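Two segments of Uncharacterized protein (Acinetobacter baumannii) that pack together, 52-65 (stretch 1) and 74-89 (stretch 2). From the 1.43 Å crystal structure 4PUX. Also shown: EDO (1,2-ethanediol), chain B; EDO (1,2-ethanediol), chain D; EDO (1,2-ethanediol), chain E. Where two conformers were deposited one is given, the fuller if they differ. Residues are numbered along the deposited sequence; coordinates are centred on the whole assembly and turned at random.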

# COMPACT_ATOMS: atom_id res chain seq x y z
N SER A 52 -13.76 -3.68 12.43
CA SER A 52 -13.24 -4.88 13.11
C SER A 52 -11.74 -4.82 13.36
O SER A 52 -11.17 -5.79 13.87
N LEU A 53 -11.12 -3.70 13.00
CA LEU A 53 -9.64 -3.58 13.04
C LEU A 53 -9.24 -2.11 13.22
O LEU A 53 -9.50 -1.26 12.35
N LYS A 54 -8.61 -1.83 14.38
CA LYS A 54 -8.25 -0.45 14.76
C LYS A 54 -6.91 -0.50 15.49
O LYS A 54 -6.65 -1.44 16.24
N GLY A 55 -6.08 0.52 15.31
CA GLY A 55 -4.79 0.61 15.98
C GLY A 55 -3.80 1.55 15.33
O GLY A 55 -4.18 2.51 14.65
N ARG A 56 -2.52 1.28 15.57
CA ARG A 56 -1.43 2.12 15.08
C ARG A 56 -0.35 1.30 14.38
O ARG A 56 -0.21 0.07 14.59
N ILE A 57 0.38 1.99 13.51
CA ILE A 57 1.54 1.44 12.84
C ILE A 57 2.75 1.81 13.67
O ILE A 57 2.92 2.96 14.05
N LEU A 58 3.63 0.83 13.88
CA LEU A 58 4.84 1.04 14.69
C LEU A 58 5.98 1.64 13.82
O LEU A 58 5.88 1.71 12.59
N ASN A 59 7.08 2.05 14.47
CA ASN A 59 8.25 2.55 13.76
C ASN A 59 9.15 1.35 13.39
O ASN A 59 10.02 0.94 14.14
N ASN A 60 8.90 0.81 12.19
CA ASN A 60 9.55 -0.40 11.70
C ASN A 60 9.30 -0.53 10.19
O ASN A 60 8.16 -0.29 9.69
N GLY A 61 10.32 -0.97 9.49
CA GLY A 61 10.18 -1.31 8.09
C GLY A 61 10.17 -0.16 7.14
O GLY A 61 10.60 0.97 7.47
N ALA A 62 9.78 -0.47 5.90
CA ALA A 62 9.96 0.44 4.77
C ALA A 62 9.24 -0.08 3.53
O ALA A 62 8.75 -1.23 3.51
N ASP A 63 9.17 0.76 2.52
CA ASP A 63 8.92 0.36 1.13
C ASP A 63 10.27 0.27 0.42
O ASP A 63 11.00 1.28 0.31
N TRP A 64 10.63 -0.95 0.01
CA TRP A 64 11.80 -1.19 -0.85
C TRP A 64 11.32 -1.10 -2.33
O TRP A 64 10.88 -2.09 -2.89
N GLN A 65 11.33 0.12 -2.86
CA GLN A 65 10.70 0.45 -4.12
C GLN A 65 11.67 0.44 -5.27
O GLN A 65 12.87 0.71 -5.08
N ILE A 74 7.20 0.12 -8.40
CA ILE A 74 6.86 -1.22 -7.94
C ILE A 74 7.03 -1.18 -6.41
O ILE A 74 8.15 -0.87 -5.92
N ILE A 75 5.96 -1.49 -5.68
CA ILE A 75 5.90 -1.38 -4.22
C ILE A 75 6.20 -2.75 -3.62
O ILE A 75 5.64 -3.76 -4.05
N ASP A 76 7.04 -2.75 -2.56
CA ASP A 76 7.39 -4.01 -1.83
C ASP A 76 7.72 -3.65 -0.37
O ASP A 76 8.80 -3.11 -0.09
N THR A 77 6.75 -3.80 0.52
CA THR A 77 6.87 -3.34 1.89
C THR A 77 6.91 -4.46 2.92
O THR A 77 6.34 -5.55 2.74
N ARG A 78 7.51 -4.13 4.07
CA ARG A 78 7.36 -4.89 5.34
C ARG A 78 7.16 -3.87 6.46
O ARG A 78 7.98 -2.95 6.58
N TYR A 79 6.09 -3.98 7.24
CA TYR A 79 5.85 -3.15 8.41
C TYR A 79 5.00 -3.85 9.44
O TYR A 79 4.74 -5.08 9.32
N LEU A 80 4.62 -3.13 10.51
CA LEU A 80 4.14 -3.77 11.75
C LEU A 80 3.00 -3.00 12.40
O LEU A 80 3.11 -1.79 12.59
N LEU A 81 1.88 -3.68 12.61
CA LEU A 81 0.66 -3.11 13.21
C LEU A 81 0.54 -3.51 14.68
O LEU A 81 0.83 -4.69 15.03
N GLU A 82 0.04 -2.60 15.49
CA GLU A 82 -0.35 -2.86 16.88
C GLU A 82 -1.82 -2.47 17.04
O GLU A 82 -2.17 -1.30 16.92
N THR A 83 -2.70 -3.46 17.24
CA THR A 83 -4.10 -3.14 17.39
C THR A 83 -4.37 -2.43 18.72
O THR A 83 -3.56 -2.47 19.67
N ASP A 84 -5.53 -1.77 18.79
CA ASP A 84 -5.96 -1.10 20.01
C ASP A 84 -5.97 -2.00 21.25
O ASP A 84 -5.66 -1.55 22.34
N ASP A 85 -6.28 -3.30 21.06
CA ASP A 85 -6.26 -4.29 22.13
C ASP A 85 -4.95 -5.08 22.31
O ASP A 85 -4.93 -6.10 23.02
N GLY A 86 -3.88 -4.66 21.59
CA GLY A 86 -2.53 -5.13 21.87
C GLY A 86 -1.96 -6.25 21.02
O GLY A 86 -0.85 -6.72 21.29
N ALA A 87 -2.67 -6.67 19.99
CA ALA A 87 -2.17 -7.71 19.08
C ALA A 87 -1.16 -7.12 18.06
O ALA A 87 -1.30 -5.95 17.65
N LEU A 88 -0.11 -7.87 17.78
CA LEU A 88 0.87 -7.53 16.73
C LEU A 88 0.54 -8.26 15.44
O LEU A 88 0.29 -9.50 15.46
N ILE A 89 0.57 -7.53 14.33
CA ILE A 89 0.30 -8.07 13.01
C ILE A 89 1.36 -7.60 12.01
O ILE A 89 1.52 -6.39 11.80

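The two stretches form an antiparallel β-sheet contact in two short ladders, with apolar side chains, one salt bridge and a few waters filling in around the backbone pairing.

The first ladder pairs strand 54-57 with the far end of strand 74-83. R56 and E82 exchange two backbone hydrogen bonds, R56 N to E82 O at 2.9 Å and E82 N to R56 O at 2.8 Å. Their side chains lie on the same face. R56 is p at chi1 and then extended; E82 is t, t. This brings R56 NE to 3.0 Å from E82 OE1 in a salt bridge, and R56 NH2 also donates to E82 OE1 at 3.1 Å. The carboxylate oxygen sits at the edge of the guanidinium, where the N-H groups point. The ethanediol of chain B adds a weak hydrogen bond from its O1 to E82 OE1 at 3.2 Å.

I57 and L81 share the other face. I57 is m, t and L81 is m, t. I57 CG1 meets L81 CD2 at 3.8 Å, and I57 CG2 lies 3.9 Å from Y79 CD2. Y79, p at chi1, is buried, and its OH hydrogen bonds O2 of the chain D ethanediol at 2.9 Å.

G55 faces T83 with the CA atoms 4.1 Å apart. A CB on G55 would clash with E82 O and T83 CA, and its backbone angles also call for glycine. L53, t, p, points its CB away, but its end returns: L53 CD1 is 4.0 Å from I89 CD1 and 4.0 Å from T83 CG2. Water 1 accepts from K54 N at 3.0 Å and donates to D84 OD1 at 2.9 Å.

Between the ladders the register shifts by two residues. L58, m, t, and L80, t, p, both point toward the opposite stretch. L58 CD1 touches L80 CD2 at 3.8 Å and L88 CD2 at 4.0 Å. N60 is t at chi1, and its ND2 lies 3.7 Å from L80 CB. Water 2 fills the gap in the pairing, accepting from L80 N at 2.9 Å and lying 2.7 Å from L58 O and 2.8 Å from N60 O. G61 leaves room for R78 O, which a CB there would strike.

In the second ladder A62 pairs with R78 and D63 with T77. D63 is t, and its OD1 accepts from D76 N at 3.0 Å, so a side chain takes up this backbone N-H. D63 CB also packs on T77 CG2 at 3.7 Å. Q65, t, t, gives a weak hydrogen bond from NE2 to D63 OD2 at 3.2 Å, and the same NE2 is 3.6 Å from I75 CD1. W64 is m. Its ring edge faces the backbone of strand 74-83, with R78 N and D76 O near the ring plane. Water 4 bridges the backbones by donating to W64 O and I74 O, each at 2.8 Å.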

# COMPACT_ATOMS: atom_id res chain seq x y z
CB SER A 52 -13.54 -6.14 12.26
OG SER A 52 -12.62 -6.30 11.16
CB LEU A 53 -9.04 -4.10 11.74
CG LEU A 53 -7.51 -4.16 11.68
CD1 LEU A 53 -6.92 -5.18 12.66
CD2 LEU A 53 -7.00 -4.43 10.26
CB LYS A 54 -9.30 0.12 15.75
CG LYS A 54 -10.73 0.23 15.25
CD LYS A 54 -11.67 0.73 16.37
CE LYS A 54 -13.12 0.93 15.83
NZ LYS A 54 -13.74 -0.35 15.48
CB ARG A 56 -0.81 2.98 16.19
CG ARG A 56 0.02 2.23 17.21
CD ARG A 56 0.49 3.17 18.32
NE ARG A 56 1.29 2.44 19.31
CZ ARG A 56 2.42 2.85 19.85
NH1 ARG A 56 2.88 4.08 19.65
NH2 ARG A 56 3.06 2.04 20.72
CB ILE A 57 1.64 1.99 11.38
CG1 ILE A 57 0.43 1.53 10.56
CG2 ILE A 57 2.95 1.60 10.69
CD1 ILE A 57 0.22 2.30 9.27
CB LEU A 58 5.25 -0.27 15.40
CG LEU A 58 4.17 -0.85 16.31
CD1 LEU A 58 4.72 -2.12 16.99
CD2 LEU A 58 3.72 0.16 17.39
CB ASN A 59 8.99 3.59 14.62
CG ASN A 59 10.11 4.28 13.87
OD1 ASN A 59 10.40 3.96 12.72
ND2 ASN A 59 10.73 5.23 14.50
CB ASN A 60 8.98 -1.65 12.38
CG ASN A 60 9.47 -2.95 11.74
OD1 ASN A 60 10.64 -3.39 11.89
ND2 ASN A 60 8.61 -3.57 11.02
CB ALA A 62 11.49 0.58 4.43
CB ASP A 63 7.98 1.35 0.42
CG ASP A 63 7.63 0.96 -1.02
OD1 ASP A 63 8.03 -0.12 -1.48
OD2 ASP A 63 6.86 1.75 -1.65
CB TRP A 64 12.44 -2.56 -0.54
CG TRP A 64 13.22 -2.60 0.76
CD1 TRP A 64 14.60 -2.44 0.86
CD2 TRP A 64 12.75 -2.71 2.12
NE1 TRP A 64 14.98 -2.51 2.16
CE2 TRP A 64 13.89 -2.66 2.96
CE3 TRP A 64 11.49 -2.91 2.70
CZ2 TRP A 64 13.82 -2.79 4.36
CZ3 TRP A 64 11.42 -3.07 4.12
CH2 TRP A 64 12.57 -3.04 4.91
CB GLN A 65 10.09 1.89 -3.97
CG GLN A 65 9.22 2.36 -5.08
CD GLN A 65 8.61 3.73 -4.80
OE1 GLN A 65 9.20 4.77 -5.13
NE2 GLN A 65 7.45 3.73 -4.12
CB ILE A 74 7.81 -2.27 -8.54
CG1 ILE A 74 7.81 -2.15 -10.08
CG2 ILE A 74 7.39 -3.70 -8.13
CD1 ILE A 74 8.82 -3.03 -10.76
CB ILE A 75 4.45 -0.97 -3.81
CG1 ILE A 75 3.91 0.31 -4.52
CG2 ILE A 75 4.27 -0.94 -2.31
CD1 ILE A 75 4.69 1.43 -4.46
CB ASP A 76 8.56 -4.73 -2.49
CG ASP A 76 8.78 -6.14 -1.95
OD1 ASP A 76 8.95 -6.29 -0.72
OD2 ASP A 76 8.81 -7.07 -2.76
CB THR A 77 5.70 -2.37 2.31
OG1 THR A 77 4.50 -3.13 2.46
CG2 THR A 77 5.46 -1.21 1.27
CB ARG A 78 8.60 -5.74 5.65
CG ARG A 78 8.88 -6.79 4.62
CD ARG A 78 10.07 -7.70 4.99
NE ARG A 78 10.31 -8.68 3.93
CZ ARG A 78 11.27 -9.62 3.96
NH1 ARG A 78 12.15 -9.63 4.97
NH2 ARG A 78 11.37 -10.51 2.97
CB TYR A 79 5.39 -1.76 8.02
CG TYR A 79 4.14 -1.55 7.17
CD1 TYR A 79 4.12 -1.84 5.80
CD2 TYR A 79 3.05 -0.84 7.68
CE1 TYR A 79 3.04 -1.49 5.00
CE2 TYR A 79 1.97 -0.49 6.90
CZ TYR A 79 1.98 -0.75 5.55
OH TYR A 79 0.93 -0.33 4.77
CB LEU A 80 5.30 -4.00 12.70
CG LEU A 80 5.03 -4.74 14.00
CD1 LEU A 80 4.51 -6.16 13.73
CD2 LEU A 80 6.31 -4.82 14.82
CB LEU A 81 -0.58 -3.60 12.47
CG LEU A 81 -0.55 -3.58 10.93
CD1 LEU A 81 -1.86 -4.05 10.36
CD2 LEU A 81 -0.16 -2.18 10.41
CB GLU A 82 0.52 -2.12 17.89
CG GLU A 82 0.13 -2.40 19.35
CD GLU A 82 0.89 -1.58 20.40
OE1 GLU A 82 1.15 -0.40 20.17
OE2 GLU A 82 1.11 -2.09 21.54
CB THR A 83 -5.02 -4.42 17.32
OG1 THR A 83 -4.77 -5.25 18.48
CG2 THR A 83 -4.76 -5.14 16.02
CB ASP A 84 -7.30 -0.35 19.80
CG ASP A 84 -8.48 -1.27 19.40
OD1 ASP A 84 -8.31 -2.48 19.14
OD2 ASP A 84 -9.63 -0.71 19.39
CB ASP A 85 -7.52 -5.19 22.12
CG ASP A 85 -7.78 -5.90 20.80
OD1 ASP A 85 -7.16 -5.64 19.77
OD2 ASP A 85 -8.68 -6.79 20.81
CB ALA A 87 -3.33 -8.37 18.32
CB LEU A 88 2.30 -7.83 17.17
CG LEU A 88 2.78 -7.06 18.38
CD1 LEU A 88 4.13 -7.59 18.88
CD2 LEU A 88 2.90 -5.53 18.08
CB ILE A 89 -1.11 -7.70 12.46
CG1 ILE A 89 -2.23 -7.92 13.52
CG2 ILE A 89 -1.37 -8.37 11.09
CD1 ILE A 89 -3.58 -7.38 13.12
C1 EDO B . -2.72 1.44 19.69
O1 EDO B . -1.45 1.52 20.38
C2 EDO B . -3.67 2.53 20.23
O2 EDO B . -4.98 2.35 19.65
C1 EDO D . 1.56 0.32 0.33
O1 EDO D . 2.61 0.84 -0.30
C2 EDO D . 1.80 0.05 1.80
O2 EDO D . 2.04 1.18 2.62
C1 EDO E . -5.07 -9.81 21.49
O1 EDO E . -4.84 -11.10 20.93
C2 EDO E . -6.31 -9.25 20.83
O2 EDO E . -7.49 -9.79 21.46
O HOH W 1 -9.11 -3.68 16.63
O HOH W 2 5.81 -0.59 11.09
O HOH W 3 7.61 -5.78 9.74
O HOH W 4 9.89 -2.98 -5.34